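Long-range contacts in putative methylthioribose-1-phosphate isomerase (Archaeoglobus fulgidus, PDB 1T5O), which probably catalyses the interconversion of 5-methylthioribose 1-phosphate and 5-methylthioribulose 1-phosphate, an aldose-ketose isomerisation on the route that salvages methionine: residues A[267-272]-A[335-341]; A[74-78]-A[102-107]; A[188-192]-A[288-292]; A[6-12]-A[56-60]; A[314-319]-A[329-333]. All coordinates share one frame. Residues are numbered along the deposited sequence.

Interaction 1 (A[267-272]-A[335-341]); sequences KATFDW and VPKVLKF
Two apolar bumps at the end of the C-terminal helix fit against two aromatic plates on a loop. Segment 267-272 opens with a 3-10 turn, 267-269, closed by F270 N to K267 O at 3.0 Å, then runs on irregularly. Segment 335-341 is the end of helix 331-338 plus the last modelled residues. CA atoms of K267 and L339 are 6.4 Å apart, those of W272 and P336 8.5 Å. L339 (m,t) sets CD1 3.5 Å from the centroid of the F270 ring (chi1 m), a CH-pi contact over its face. V335 (t) repeats this with CG1 3.5 Å from the centroid of the six-membered W272 ring (chi1 -145°, between wells); the same methyl lies 3.9 Å from F270 CD2, so a compact branched residue fits between the two rings. The floor beneath is the margin of the Rossmann-like sheet: F270, V335 and L339 rest on strand 319-322, and V335 and L339 also on strand 325-327. At the helix end K340 takes positive phi (55/51) in a Schellman motif, with F341 N bonded to P336 O at 2.9 Å. This turns F341 back, CE1 3.4 Å from W272 CB, its ring oblique (44°) to the indole. K267, all-trans, suits its place because a methylene stem covers L339, CB lying 4.0 Å from L339 CD2, while NZ reaches L339 O in a 2.7 Å hydrogen bond.

Interaction 2 (A[74-78]-A[102-107]); sequences KEHLK and LNAALK
L106, K74 and L77 carry most of this contact between helix 70-85 and helix 92-105. Segment 74-78 is helical throughout, segment 102-107 from L102 to A105, and their register runs antiparallel: the CA atoms of K74 and L106 are 6.2 Å apart, those of L77 and L102 6.9 Å. L106 (m,t), the residue most covered, fits between two lysine stems one turn apart, with CD2 3.6 Å from K74 CB and CD1 3.8 Å from K78 CE. Lysine suits these positions because its methylenes cover a leucine while the charge stays near solvent or a carbonyl. K74 (m,t,t,m) curls its NZ to the facing backbone, where it donates to L106 O at 3.0 Å and also bonds G108 O. L77 (m,t) points at the other helix: its CB meets L102 CD1 at 3.5 Å, L102 being t,p, and its CD1 meets the small A105 CB at 3.9 Å. Helix 111-141 covers both, V114 over L77 and A118 over A105, and A61 of helix 47-61 also touches L77. Helices 70-85 and 92-105 form an antiparallel helical hairpin that packs on helix 111-141, in the helical part of the chain's N-terminal region.

Interaction 3 (A[188-192]-A[288-292]); sequences TRPLN and ELIFC
P190 lays its ring against E288, with CB 3.5 Å from E288 O and CG 3.6 Å from E288 OE1; CB also meets L289 CD2 at 3.8 Å. The peptide before P190 is cis; the CA-to-CB bond of P190 points toward the other segment, and the CA atoms of P190 and E288 are 6.0 Å apart. Beside it L191 brings CD1 to 3.5 Å from E288 CD. Segment 188-192 has no regular structure and ends at N192, which has positive phi (56/44) and occupies the N-cap position of helix 193-204. Segment 288-292 leaves a weakly bonded helical turn and enters strand 291-292. The loop follows parallel strand 182-186, at the carboxyl end where Rossmann-like folds gather their active sites; next along the chain is Q193, predicted to bind the substrate, and T188 OG1 bonds the backbone N of C154, the predicted transition-state stabiliser. R189, folded up as m,m,m, joins the segments through water: NH2 donates to a water at 2.7 Å, which donates in turn to E288 O and F291 O, each at 2.8 Å. NH1 bonds N192 OD1 at 3.1 Å, bracing the loop, and lies 3.8 Å from C292 SG. The many donors of arginine suit such a crowded junction, for NE also makes a salt bridge to E187 of the second subunit, and C292 forms a disulfide with C292 of that subunit.

Interaction 4 (A[6-12]-A[56-60]); sequences IFWDDGL and YGIAL
Strand 6-8 begins with I6, whose all-trans side chain sets CG1 4.0 Å from Y56 CD2, while its carbonyl O accepts a 2.8 Å bond from a water that also sits 2.8 Å from Y56 OH. The CA-to-CB bond of F7 points away from helix 56-60, yet its backbone C lies over one face of the Y56 ring. W8 (t) points at the helix, with CE3 3.9 Å from Y56 CD1, CZ3 4.2 Å from A59 CB and CH2 4.2 Å from L60 CA; the small alanine admits the broad indole. A second water, 3.2 Å from Y56 OH, is held weakly by W8 N. D9 and D10 form the exposed turn, closed by D9 N to G11 O at 3.0 Å. G11 adopts phi/psi 122/164, where a CB would jam against the carbonyl of D10. L12 (t,t) then points back to the helix, CD1 3.8 Å from Y56 CB and 4.0 Å from L60 CD2; its CA is 6.8 Å from that of Y56. Tyrosine suits position 56 (chi1 m) because the ring lies among I6, W8 and L12 while its hydroxyl reaches both waters. Strand and helix axes pass 10.4 Å apart at 36°. Strands 6-8 and 12-15, pairing F7 with K13, form a beta hairpin packed on helix 47-61; strand 26-29 completes the sheet, and helix 111-141 flanks W8 with L119 and Y56 with A122.

Interaction 5 (A[314-319]-A[329-333]); sequences LENVTA and PPYEV
One hydrogen bond fixes the contact: Y331 OH donates to V317 O at 2.7 Å. Y331, in the m rotamer for chi1, is the first residue of helix 331-338 and projects its ring across to segment 314-319, presenting its edge to the loop backbone, with CE1 3.5 Å from L314 O and OH 3.2 Å from A319 CA. Tyrosine suits this place because its flat ring slides into a buried slot while the hydroxyl at its tip satisfies a carbonyl there. Apolar packing supports the bond: L314 CB lies 3.6 Å from Y331 CD1, and V317 CG1 4.3 Å from Y331 CZ. P329 adds a smaller contact at the rim, its CD 3.5 Å from T318 O. The backbone register sets the CA of A319 7.0 Å from that of P329 and the CA of L314 7.9 Å from that of Y331. Residues 314-315 form a 3-10 turn, closed by V317 N to L314 O at 3.0 Å, and the chain then straightens into strand 319-322. On the other side a cis peptide joins P329 to P330, which takes the N-cap position and turns the chain into the helix. T318 OG1 and its backbone bond F261, holding the loop to strand 261-264. Segments 314-319 and 329-333 thus bracket the antiparallel hairpin 319-322/325-327, which ends one side of the mixed sheet of a Rossmann-like domain.

Overall arrangement
The five contacts divide between two regions and the dimer interface. First in the chain come interactions 4 and 2, centres 16 Å apart and touching where L77 meets I58; they use the successive helices 47-61, 70-85 and 92-105. Interaction 3, across the chain's centre from interaction 1, lies at the contact with the second subunit. Interactions 1 and 5 share helix 331-338, have centres 13 Å apart and pack together through W272, P336, Y331 and L314, fastening that helix to the sheet margin; 5 falls within the span of 1, while 1 and 3 interleave. The centre of interaction 5 lies 39 Å from that of interaction 4 and 42 Å from that of interaction 2, the centre of interaction 1 30 Å from each.

Interaction 1 (A[267-272]-A[335-341])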
# COMPACT_ATOMS: atom_id res chain seq x y z
N LYS A 267 18.76 2.05 23.05
CA LYS A 267 18.88 0.88 23.92
C LYS A 267 17.54 0.48 24.52
O LYS A 267 17.21 -0.71 24.60
CB LYS A 267 19.89 1.17 25.05
CG LYS A 267 20.04 0.04 26.08
CD LYS A 267 21.21 0.34 27.05
CE LYS A 267 21.32 -0.73 28.13
NZ LYS A 267 22.52 -0.47 28.98
N ALA A 268 16.75 1.47 24.93
CA ALA A 268 15.46 1.21 25.57
C ALA A 268 14.44 0.47 24.69
O ALA A 268 13.46 -0.07 25.20
CB ALA A 268 14.86 2.52 26.08
N THR A 269 14.67 0.42 23.39
CA THR A 269 13.74 -0.28 22.50
C THR A 269 14.06 -1.79 22.43
O THR A 269 13.24 -2.59 21.96
CB THR A 269 13.79 0.38 21.11
OG1 THR A 269 13.30 1.72 21.25
CG2 THR A 269 12.93 -0.34 20.10
N PHE A 270 15.23 -2.17 22.93
CA PHE A 270 15.59 -3.57 22.94
C PHE A 270 14.85 -4.27 24.10
O PHE A 270 14.64 -3.66 25.14
CB PHE A 270 17.10 -3.74 23.12
CG PHE A 270 17.90 -3.33 21.90
CD1 PHE A 270 17.96 -1.98 21.51
CD2 PHE A 270 18.57 -4.28 21.15
CE1 PHE A 270 18.70 -1.59 20.36
CE2 PHE A 270 19.31 -3.91 20.01
CZ PHE A 270 19.37 -2.57 19.62
N ASP A 271 14.46 -5.52 23.89
CA ASP A 271 13.73 -6.34 24.89
C ASP A 271 14.47 -7.67 24.71
O ASP A 271 13.88 -8.66 24.26
CB ASP A 271 12.25 -6.46 24.47
CG ASP A 271 11.35 -7.03 25.58
OD1 ASP A 271 11.84 -7.40 26.68
OD2 ASP A 271 10.13 -7.09 25.35
N TRP A 272 15.75 -7.68 25.11
CA TRP A 272 16.63 -8.82 24.87
C TRP A 272 16.40 -10.13 25.60
O TRP A 272 17.05 -11.13 25.28
CB TRP A 272 18.10 -8.38 25.05
CG TRP A 272 19.07 -9.06 24.10
CD1 TRP A 272 20.09 -9.89 24.42
CD2 TRP A 272 19.08 -8.95 22.66
NE1 TRP A 272 20.74 -10.32 23.28
CE2 TRP A 272 20.14 -9.75 22.19
CE3 TRP A 272 18.29 -8.26 21.73
CZ2 TRP A 272 20.44 -9.88 20.82
CZ3 TRP A 272 18.59 -8.38 20.37
CH2 TRP A 272 19.66 -9.20 19.94
N VAL A 335 25.19 -7.25 20.57
CA VAL A 335 24.16 -6.44 21.20
C VAL A 335 24.47 -6.30 22.70
O VAL A 335 24.50 -5.18 23.22
CB VAL A 335 22.76 -7.05 20.95
CG1 VAL A 335 21.73 -6.51 21.94
CG2 VAL A 335 22.32 -6.71 19.50
N PRO A 336 24.73 -7.42 23.40
CA PRO A 336 25.04 -7.31 24.84
C PRO A 336 26.32 -6.49 25.06
O PRO A 336 26.41 -5.67 25.98
CB PRO A 336 25.22 -8.76 25.29
CG PRO A 336 24.36 -9.52 24.35
CD PRO A 336 24.60 -8.84 23.01
N LYS A 337 27.31 -6.71 24.20
CA LYS A 337 28.57 -6.00 24.31
C LYS A 337 28.41 -4.48 24.15
O LYS A 337 28.83 -3.70 25.02
CB LYS A 337 29.57 -6.53 23.27
CG LYS A 337 30.94 -5.91 23.38
CD LYS A 337 31.81 -6.15 22.14
CE LYS A 337 32.95 -5.13 22.09
NZ LYS A 337 33.83 -5.20 20.88
N VAL A 338 27.81 -4.05 23.05
CA VAL A 338 27.64 -2.62 22.79
C VAL A 338 26.67 -1.89 23.74
O VAL A 338 26.93 -0.73 24.14
CB VAL A 338 27.17 -2.36 21.34
CG1 VAL A 338 27.00 -0.86 21.12
CG2 VAL A 338 28.20 -2.94 20.34
N LEU A 339 25.56 -2.54 24.07
CA LEU A 339 24.57 -1.92 24.94
C LEU A 339 24.93 -2.09 26.42
O LEU A 339 24.20 -1.65 27.30
CB LEU A 339 23.18 -2.50 24.67
CG LEU A 339 22.63 -2.26 23.26
CD1 LEU A 339 21.19 -2.78 23.18
CD2 LEU A 339 22.70 -0.75 22.92
N LYS A 340 26.07 -2.72 26.65
CA LYS A 340 26.60 -2.98 27.98
C LYS A 340 25.63 -3.71 28.91
O LYS A 340 25.39 -3.26 30.02
CB LYS A 340 27.03 -1.67 28.65
CG LYS A 340 27.99 -0.84 27.83
CD LYS A 340 28.13 0.54 28.48
CE LYS A 340 28.83 1.55 27.57
NZ LYS A 340 30.32 1.45 27.65
N PHE A 341 25.08 -4.83 28.44
CA PHE A 341 24.17 -5.62 29.26
C PHE A 341 25.02 -6.27 30.36
O PHE A 341 26.27 -6.25 30.21
CB PHE A 341 23.48 -6.71 28.43
CG PHE A 341 22.37 -6.21 27.54
CD1 PHE A 341 21.93 -6.99 26.48
CD2 PHE A 341 21.75 -4.99 27.79
CE1 PHE A 341 20.88 -6.56 25.66
CE2 PHE A 341 20.70 -4.55 26.98
CZ PHE A 341 20.26 -5.34 25.91

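Interaction 2 (A[74-78]-A[102-107])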
# COMPACT_ATOMS: atom_id res chain seq x y z
N LYS A 74 -0.08 15.46 46.32
CA LYS A 74 0.48 14.13 46.08
C LYS A 74 -0.58 13.07 45.77
O LYS A 74 -0.44 12.28 44.83
CB LYS A 74 1.30 13.67 47.29
CG LYS A 74 2.47 14.57 47.66
CD LYS A 74 3.36 13.87 48.70
CE LYS A 74 4.52 14.75 49.13
NZ LYS A 74 5.34 15.21 47.98
N GLU A 75 -1.64 13.04 46.58
CA GLU A 75 -2.71 12.08 46.38
C GLU A 75 -3.26 12.25 44.96
O GLU A 75 -3.50 11.27 44.25
CB GLU A 75 -3.82 12.32 47.42
CG GLU A 75 -4.90 11.25 47.43
CD GLU A 75 -5.96 11.48 48.51
OE1 GLU A 75 -6.76 10.55 48.75
OE2 GLU A 75 -5.99 12.59 49.11
N HIS A 76 -3.46 13.51 44.56
CA HIS A 76 -3.96 13.83 43.22
C HIS A 76 -3.02 13.30 42.13
O HIS A 76 -3.46 12.75 41.13
CB HIS A 76 -4.12 15.35 43.07
CG HIS A 76 -4.53 15.78 41.69
ND1 HIS A 76 -5.78 15.54 41.18
CD2 HIS A 76 -3.85 16.44 40.72
CE1 HIS A 76 -5.86 16.03 39.95
NE2 HIS A 76 -4.70 16.58 39.65
N LEU A 77 -1.71 13.46 42.34
CA LEU A 77 -0.75 12.99 41.35
C LEU A 77 -0.84 11.47 41.14
O LEU A 77 -0.78 11.00 40.00
CB LEU A 77 0.67 13.38 41.76
CG LEU A 77 0.94 14.88 41.80
CD1 LEU A 77 2.42 15.12 42.02
CD2 LEU A 77 0.48 15.54 40.50
N LYS A 78 -0.99 10.72 42.22
CA LYS A 78 -1.08 9.27 42.10
C LYS A 78 -2.32 8.90 41.28
O LYS A 78 -2.31 7.94 40.49
CB LYS A 78 -1.13 8.63 43.49
CG LYS A 78 0.14 8.83 44.30
CD LYS A 78 0.02 8.26 45.72
CE LYS A 78 1.30 8.48 46.51
NZ LYS A 78 1.23 7.94 47.90
N LEU A 102 6.36 11.02 38.56
CA LEU A 102 5.65 10.88 39.83
C LEU A 102 6.63 10.63 40.97
O LEU A 102 6.57 11.29 42.01
CB LEU A 102 4.67 9.71 39.77
CG LEU A 102 3.81 9.50 41.02
CD1 LEU A 102 2.97 10.75 41.28
CD2 LEU A 102 2.90 8.28 40.85
N ASN A 103 7.52 9.67 40.75
CA ASN A 103 8.54 9.29 41.73
C ASN A 103 9.32 10.53 42.16
O ASN A 103 9.57 10.73 43.34
CB ASN A 103 9.49 8.24 41.11
CG ASN A 103 10.62 7.80 42.06
OD1 ASN A 103 11.79 8.19 41.89
ND2 ASN A 103 10.28 6.98 43.04
N ALA A 104 9.67 11.38 41.20
CA ALA A 104 10.44 12.59 41.51
C ALA A 104 9.63 13.66 42.24
O ALA A 104 10.11 14.28 43.21
CB ALA A 104 11.03 13.19 40.23
N ALA A 105 8.42 13.90 41.75
CA ALA A 105 7.57 14.92 42.35
C ALA A 105 7.23 14.59 43.80
O ALA A 105 7.29 15.46 44.67
CB ALA A 105 6.29 15.08 41.52
N LEU A 106 6.87 13.34 44.05
CA LEU A 106 6.52 12.91 45.40
C LEU A 106 7.65 13.15 46.40
O LEU A 106 7.42 13.13 47.61
CB LEU A 106 6.12 11.44 45.38
CG LEU A 106 4.81 11.15 44.64
CD1 LEU A 106 4.46 9.69 44.81
CD2 LEU A 106 3.69 12.03 45.17
N LYS A 107 8.85 13.38 45.89
CA LYS A 107 10.02 13.63 46.73
C LYS A 107 9.99 15.05 47.32
O LYS A 107 10.78 15.37 48.21
CB LYS A 107 11.30 13.42 45.92
CG LYS A 107 11.94 12.06 46.12
CD LYS A 107 12.61 11.55 44.85
CE LYS A 107 13.75 10.59 45.19
NZ LYS A 107 14.34 9.91 43.99

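Interaction 3 (A[188-192]-A[288-292])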
# COMPACT_ATOMS: atom_id res chain seq x y z
N THR A 188 3.28 4.22 3.52
CA THR A 188 3.01 3.43 4.72
C THR A 188 1.51 3.23 5.04
O THR A 188 0.97 3.85 5.95
CB THR A 188 3.74 4.04 5.97
OG1 THR A 188 5.11 4.28 5.65
CG2 THR A 188 3.66 3.06 7.18
N ARG A 189 0.86 2.35 4.29
CA ARG A 189 -0.55 2.05 4.53
C ARG A 189 -0.70 1.25 5.84
O ARG A 189 0.27 0.69 6.32
CB ARG A 189 -1.10 1.25 3.34
CG ARG A 189 -1.20 2.10 2.07
CD ARG A 189 -2.32 3.08 2.21
NE ARG A 189 -3.60 2.37 2.25
CZ ARG A 189 -4.74 2.89 2.69
NH1 ARG A 189 -4.77 4.14 3.15
NH2 ARG A 189 -5.85 2.17 2.66
N PRO A 190 -1.90 1.23 6.45
CA PRO A 190 -3.12 1.91 6.00
C PRO A 190 -3.34 3.30 6.63
O PRO A 190 -4.32 3.96 6.31
CB PRO A 190 -4.22 0.94 6.42
CG PRO A 190 -3.72 0.50 7.76
CD PRO A 190 -2.22 0.23 7.49
N LEU A 191 -2.44 3.75 7.51
CA LEU A 191 -2.60 5.05 8.16
C LEU A 191 -1.80 6.18 7.53
O LEU A 191 -1.93 7.33 7.95
CB LEU A 191 -2.24 4.95 9.65
CG LEU A 191 -3.40 5.11 10.64
CD1 LEU A 191 -4.67 4.48 10.08
CD2 LEU A 191 -3.03 4.51 11.99
N ASN A 192 -0.97 5.84 6.54
CA ASN A 192 -0.15 6.82 5.81
C ASN A 192 0.78 7.72 6.61
O ASN A 192 0.87 8.94 6.34
CB ASN A 192 -1.04 7.71 4.95
CG ASN A 192 -1.60 6.98 3.76
OD1 ASN A 192 -2.45 6.08 3.90
ND2 ASN A 192 -1.12 7.34 2.57
N GLU A 288 -9.79 0.86 8.85
CA GLU A 288 -8.63 1.52 8.26
C GLU A 288 -8.40 1.04 6.83
O GLU A 288 -7.67 1.68 6.08
CB GLU A 288 -7.38 1.27 9.13
CG GLU A 288 -7.46 1.89 10.53
CD GLU A 288 -6.22 1.63 11.38
OE1 GLU A 288 -5.33 0.83 10.98
OE2 GLU A 288 -6.13 2.24 12.47
N LEU A 289 -9.00 -0.09 6.46
CA LEU A 289 -8.87 -0.62 5.09
C LEU A 289 -10.14 -0.45 4.26
O LEU A 289 -10.13 -0.66 3.05
CB LEU A 289 -8.58 -2.12 5.12
CG LEU A 289 -7.17 -2.71 5.36
CD1 LEU A 289 -6.33 -2.52 4.13
CD2 LEU A 289 -6.54 -2.06 6.56
N ILE A 290 -11.23 -0.07 4.91
CA ILE A 290 -12.54 0.04 4.26
C ILE A 290 -12.89 1.45 3.79
O ILE A 290 -13.59 1.63 2.80
CB ILE A 290 -13.64 -0.54 5.23
CG1 ILE A 290 -13.39 -2.05 5.40
CG2 ILE A 290 -15.06 -0.32 4.67
CD1 ILE A 290 -14.28 -2.75 6.43
N PHE A 291 -12.37 2.44 4.50
CA PHE A 291 -12.61 3.83 4.18
C PHE A 291 -11.28 4.55 4.10
O PHE A 291 -10.31 4.16 4.76
CB PHE A 291 -13.44 4.47 5.30
CG PHE A 291 -14.91 4.23 5.18
CD1 PHE A 291 -15.69 5.02 4.34
CD2 PHE A 291 -15.52 3.20 5.89
CE1 PHE A 291 -17.06 4.78 4.20
CE2 PHE A 291 -16.90 2.95 5.76
CZ PHE A 291 -17.66 3.75 4.92
N CYS A 292 -11.23 5.60 3.28
CA CYS A 292 -10.03 6.43 3.17
C CYS A 292 -10.57 7.84 3.12
O CYS A 292 -11.08 8.29 2.09
CB CYS A 292 -9.24 6.14 1.91
SG CYS A 292 -7.53 6.63 2.19
O HOH W 1 -7.61 3.65 4.15

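Interaction 4 (A[6-12]-A[56-60])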
# COMPACT_ATOMS: atom_id res chain seq x y z
N ILE A 6 6.63 17.98 21.38
CA ILE A 6 5.90 18.19 22.63
C ILE A 6 6.90 18.88 23.56
O ILE A 6 8.07 18.48 23.64
CB ILE A 6 5.42 16.84 23.24
CG1 ILE A 6 4.74 17.10 24.59
CG2 ILE A 6 6.59 15.87 23.43
CD1 ILE A 6 4.13 15.84 25.18
N PHE A 7 6.45 19.95 24.22
CA PHE A 7 7.34 20.71 25.10
C PHE A 7 6.59 21.55 26.15
O PHE A 7 5.36 21.60 26.18
CB PHE A 7 8.23 21.62 24.25
CG PHE A 7 7.45 22.48 23.29
CD1 PHE A 7 6.92 21.93 22.12
CD2 PHE A 7 7.20 23.82 23.57
CE1 PHE A 7 6.17 22.70 21.24
CE2 PHE A 7 6.45 24.60 22.70
CZ PHE A 7 5.93 24.04 21.53
N TRP A 8 7.35 22.21 27.02
CA TRP A 8 6.75 23.06 28.04
C TRP A 8 7.12 24.51 27.77
O TRP A 8 8.30 24.85 27.63
CB TRP A 8 7.23 22.67 29.43
CG TRP A 8 6.41 23.29 30.52
CD1 TRP A 8 6.56 24.55 31.07
CD2 TRP A 8 5.27 22.71 31.16
NE1 TRP A 8 5.59 24.77 32.02
CE2 TRP A 8 4.78 23.66 32.09
CE3 TRP A 8 4.61 21.47 31.03
CZ2 TRP A 8 3.66 23.40 32.90
CZ3 TRP A 8 3.50 21.22 31.84
CH2 TRP A 8 3.04 22.19 32.76
N ASP A 9 6.11 25.35 27.67
CA ASP A 9 6.29 26.77 27.41
C ASP A 9 5.04 27.37 28.01
O ASP A 9 4.04 27.58 27.32
CB ASP A 9 6.31 27.02 25.91
CG ASP A 9 7.55 27.74 25.46
OD1 ASP A 9 8.67 27.22 25.74
OD2 ASP A 9 7.42 28.80 24.82
N ASP A 10 5.10 27.63 29.31
CA ASP A 10 3.95 28.17 30.05
C ASP A 10 2.82 27.18 29.86
O ASP A 10 1.70 27.55 29.52
CB ASP A 10 3.55 29.54 29.52
CG ASP A 10 4.66 30.57 29.65
OD1 ASP A 10 5.49 30.45 30.58
OD2 ASP A 10 4.69 31.51 28.82
N GLY A 11 3.13 25.90 30.06
CA GLY A 11 2.12 24.87 29.90
C GLY A 11 2.55 23.86 28.87
O GLY A 11 3.45 24.12 28.07
N LEU A 12 1.88 22.71 28.88
CA LEU A 12 2.17 21.62 27.95
C LEU A 12 1.73 21.94 26.52
O LEU A 12 0.54 22.12 26.26
CB LEU A 12 1.48 20.34 28.42
CG LEU A 12 2.07 19.00 27.97
CD1 LEU A 12 1.27 17.86 28.61
CD2 LEU A 12 2.06 18.90 26.45
N TYR A 56 5.30 15.03 31.38
CA TYR A 56 4.72 16.37 31.41
C TYR A 56 3.31 16.26 31.98
O TYR A 56 2.79 17.22 32.55
CB TYR A 56 4.66 16.98 30.02
CG TYR A 56 6.00 17.49 29.51
CD1 TYR A 56 6.78 18.36 30.29
CD2 TYR A 56 6.45 17.16 28.24
CE1 TYR A 56 7.98 18.88 29.79
CE2 TYR A 56 7.64 17.67 27.74
CZ TYR A 56 8.40 18.53 28.51
OH TYR A 56 9.58 19.03 28.00
N GLY A 57 2.71 15.08 31.81
CA GLY A 57 1.36 14.86 32.32
C GLY A 57 1.32 15.10 33.82
O GLY A 57 0.41 15.76 34.32
N ILE A 58 2.31 14.55 34.52
CA ILE A 58 2.43 14.68 35.98
C ILE A 58 2.71 16.14 36.36
O ILE A 58 2.17 16.64 37.35
CB ILE A 58 3.58 13.77 36.53
CG1 ILE A 58 3.28 12.29 36.20
CG2 ILE A 58 3.79 14.00 38.03
CD1 ILE A 58 1.89 11.78 36.66
N ALA A 59 3.56 16.82 35.59
CA ALA A 59 3.85 18.23 35.86
C ALA A 59 2.56 19.01 35.65
O ALA A 59 2.24 19.95 36.39
CB ALA A 59 4.93 18.74 34.93
N LEU A 60 1.80 18.60 34.64
CA LEU A 60 0.54 19.24 34.34
C LEU A 60 -0.46 18.98 35.48
O LEU A 60 -1.05 19.90 36.02
CB LEU A 60 -0.02 18.70 33.02
CG LEU A 60 -1.39 19.21 32.55
CD1 LEU A 60 -1.41 20.75 32.54
CD2 LEU A 60 -1.69 18.67 31.16
O HOH W 2 10.30 18.80 25.28
O HOH W 3 10.68 22.00 27.55

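Interaction 5 (A[314-319]-A[329-333])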
# COMPACT_ATOMS: atom_id res chain seq x y z
N LEU A 314 16.65 -10.70 12.08
CA LEU A 314 17.90 -9.95 12.16
C LEU A 314 18.85 -10.30 11.02
O LEU A 314 19.80 -9.56 10.75
CB LEU A 314 18.57 -10.16 13.52
CG LEU A 314 17.79 -9.41 14.61
CD1 LEU A 314 18.40 -9.73 15.98
CD2 LEU A 314 17.82 -7.89 14.33
N GLU A 315 18.59 -11.43 10.36
CA GLU A 315 19.42 -11.85 9.24
C GLU A 315 19.26 -10.84 8.09
O GLU A 315 20.11 -10.75 7.20
CB GLU A 315 18.99 -13.25 8.76
CG GLU A 315 20.16 -14.10 8.25
CD GLU A 315 20.18 -14.20 6.74
OE1 GLU A 315 19.13 -14.60 6.17
OE2 GLU A 315 21.23 -13.88 6.12
N ASN A 316 18.17 -10.08 8.09
CA ASN A 316 17.92 -9.07 7.05
C ASN A 316 18.31 -7.66 7.52
O ASN A 316 17.96 -6.67 6.88
CB ASN A 316 16.43 -9.04 6.67
CG ASN A 316 15.98 -10.28 5.91
OD1 ASN A 316 16.71 -11.27 5.82
ND2 ASN A 316 14.75 -10.23 5.36
N VAL A 317 19.01 -7.57 8.65
CA VAL A 317 19.44 -6.27 9.18
C VAL A 317 20.97 -6.19 9.09
O VAL A 317 21.68 -7.01 9.70
CB VAL A 317 18.99 -6.10 10.63
CG1 VAL A 317 19.50 -4.77 11.20
CG2 VAL A 317 17.43 -6.17 10.70
N THR A 318 21.46 -5.22 8.33
CA THR A 318 22.90 -5.03 8.12
C THR A 318 23.57 -4.54 9.40
O THR A 318 24.70 -4.94 9.72
CB THR A 318 23.14 -3.99 6.98
OG1 THR A 318 22.38 -4.37 5.83
CG2 THR A 318 24.64 -3.92 6.62
N ALA A 319 22.89 -3.65 10.12
CA ALA A 319 23.42 -3.16 11.38
C ALA A 319 22.34 -2.41 12.13
O ALA A 319 21.39 -1.91 11.52
CB ALA A 319 24.64 -2.20 11.11
N PRO A 329 26.43 -7.85 13.09
CA PRO A 329 26.24 -9.28 13.39
C PRO A 329 27.61 -9.83 13.78
O PRO A 329 28.63 -9.30 13.36
CB PRO A 329 25.75 -9.87 12.06
CG PRO A 329 25.08 -8.65 11.37
CD PRO A 329 26.05 -7.54 11.70
N PRO A 330 27.65 -10.89 14.61
CA PRO A 330 26.52 -11.61 15.21
C PRO A 330 25.92 -10.81 16.39
O PRO A 330 26.62 -10.45 17.35
CB PRO A 330 27.16 -12.93 15.65
CG PRO A 330 28.56 -12.50 16.06
CD PRO A 330 28.95 -11.47 15.00
N TYR A 331 24.62 -10.54 16.30
CA TYR A 331 23.93 -9.77 17.32
C TYR A 331 23.93 -10.42 18.70
O TYR A 331 24.01 -9.71 19.70
CB TYR A 331 22.50 -9.47 16.85
CG TYR A 331 22.49 -8.60 15.59
CD1 TYR A 331 21.87 -9.05 14.41
CD2 TYR A 331 23.12 -7.35 15.58
CE1 TYR A 331 21.89 -8.25 13.23
CE2 TYR A 331 23.14 -6.55 14.43
CZ TYR A 331 22.53 -7.00 13.26
OH TYR A 331 22.57 -6.20 12.12
N GLU A 332 23.88 -11.75 18.75
CA GLU A 332 23.88 -12.48 20.02
C GLU A 332 25.14 -12.12 20.80
O GLU A 332 25.13 -12.11 22.03
CB GLU A 332 23.86 -13.99 19.75
CG GLU A 332 23.26 -14.80 20.88
CD GLU A 332 21.74 -14.62 21.00
OE1 GLU A 332 21.04 -14.59 19.97
OE2 GLU A 332 21.24 -14.54 22.14
N VAL A 333 26.21 -11.84 20.09
CA VAL A 333 27.45 -11.43 20.75
C VAL A 333 27.54 -9.91 20.92
O VAL A 333 27.80 -9.42 22.02
CB VAL A 333 28.72 -11.88 19.95
CG1 VAL A 333 29.98 -11.34 20.63
CG2 VAL A 333 28.82 -13.39 19.87